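Local coordinates for lipoprotein (Clostridioides difficile, PDB 7RAG) that binds the CwlD amidase and allosterically activates it during spore formation, at the interface of chains A and B. Coordinates in Å, arbitrary orientation; residue numbers count along the deposited sequence, not the author numbering. Chains: chain A, Lipoprotein; chain B, Germination-specific N-acetylmuramoyl-L-alanine amidase, Autolysin.

The interface of chains A and B. Residues chain A 37-39; chain B 53, 65, 68.
B:Glu68 of the amidase reaches across to A:Ser38 of the lipoprotein and meets both its backbone amide and its hydroxyl with one carboxylate. Along the glutamate chain, B:Glu68 CB lies beside the A:Lys37 side chain, 4.0 Å from A:Lys37 CG. With CG of B:Glu68 anti to the backbone N (chi1 178°) and the next torsion extended as well, the chain runs straight out toward the lipoprotein loop, passing the A:Lys37 chain, which heads in the opposite direction. The carboxylate carbon B:Glu68 CD then packs against A:Lys37 CB at 3.4 Å and also against A:Ser38 CB. At the tip both oxygens are taken up by A:Ser38, one by its backbone and one by its side chain. B:Glu68 OE2 accepts a hydrogen bond from the backbone N of A:Ser38 at 2.7 Å, bent at the hydrogen but arriving on the syn side and near the carboxylate plane. B:Glu68 OE1 takes the hydroxyl OG of A:Ser38, also at 2.7 Å and on the syn side, but tilted 32° from that plane. Held at both oxygens, the carboxylate would have little freedom to rotate about its CG-CD bond. The serine OG stands beside its own N (chi1 -53°), where it faces the second oxygen. Farther along, A:Lys37 CE passes the carbonyl O of B:Leu65 at 3.9 Å. The amine A:Lys37 NZ stays 6.6 Å from B:Glu68 OE1, so any attraction between the charges would be long-range. B:Arg53 points the edge of its guanidinium at the carbonyl O of A:Ser38, in plane, with B:Arg53 NH2 3.0 Å away; the oxygen lies nearly on the line of the CZ-NH2 bond, so neither N-H is aimed at it and no hydrogen bond forms. In this small polar patch between GerS and the amidase it activates, which alone does not show how activation is transmitted, the lipoprotein loop linking strands 24-33 and 40-58 meets helix 41-58, the end of strand 62-65 and the loop that follows it.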
# COMPACT_ATOMS: atom_id res chain seq x y z
N LYS A 37 11.75 -19.38 29.51
CA LYS A 37 12.47 -18.57 30.49
C LYS A 37 11.41 -17.69 31.14
O LYS A 37 10.29 -18.15 31.37
CB LYS A 37 13.58 -17.73 29.84
CG LYS A 37 14.69 -18.49 29.17
CD LYS A 37 15.47 -19.32 30.15
CE LYS A 37 16.68 -19.90 29.49
NZ LYS A 37 17.23 -21.04 30.26
N SER A 38 11.78 -16.50 31.57
CA SER A 38 10.80 -15.61 32.20
C SER A 38 9.74 -15.16 31.19
O SER A 38 10.06 -14.87 30.04
CB SER A 38 11.51 -14.39 32.79
OG SER A 38 12.57 -14.79 33.64
N PRO A 39 8.48 -15.05 31.61
CA PRO A 39 7.50 -14.37 30.77
C PRO A 39 7.92 -12.92 30.52
O PRO A 39 8.80 -12.38 31.19
CB PRO A 39 6.20 -14.45 31.58
CG PRO A 39 6.60 -14.78 32.95
CD PRO A 39 7.91 -15.51 32.88
N ARG B 53 14.07 -10.38 20.77
CA ARG B 53 13.01 -11.11 21.45
C ARG B 53 11.76 -10.26 21.61
O ARG B 53 10.64 -10.73 21.36
CB ARG B 53 13.54 -11.58 22.83
CG ARG B 53 12.58 -12.44 23.62
CD ARG B 53 11.69 -11.59 24.52
NE ARG B 53 11.07 -12.37 25.59
CZ ARG B 53 11.64 -12.62 26.76
NH1 ARG B 53 12.86 -12.12 27.00
NH2 ARG B 53 11.00 -13.33 27.68
N LEU B 65 14.88 -18.84 24.13
CA LEU B 65 16.20 -18.27 24.37
C LEU B 65 17.14 -19.36 24.85
O LEU B 65 16.74 -20.25 25.60
CB LEU B 65 16.11 -17.15 25.42
CG LEU B 65 15.31 -15.90 25.04
CD1 LEU B 65 15.04 -15.02 26.27
CD2 LEU B 65 16.04 -15.13 23.93
N GLU B 68 18.91 -15.90 28.96
CA GLU B 68 18.11 -14.74 29.24
C GLU B 68 18.87 -13.73 30.08
O GLU B 68 18.42 -12.59 30.25
CB GLU B 68 16.84 -15.21 29.98
CG GLU B 68 15.88 -14.17 30.41
CD GLU B 68 14.73 -14.78 31.17
OE1 GLU B 68 14.94 -15.24 32.34
OE2 GLU B 68 13.63 -14.80 30.59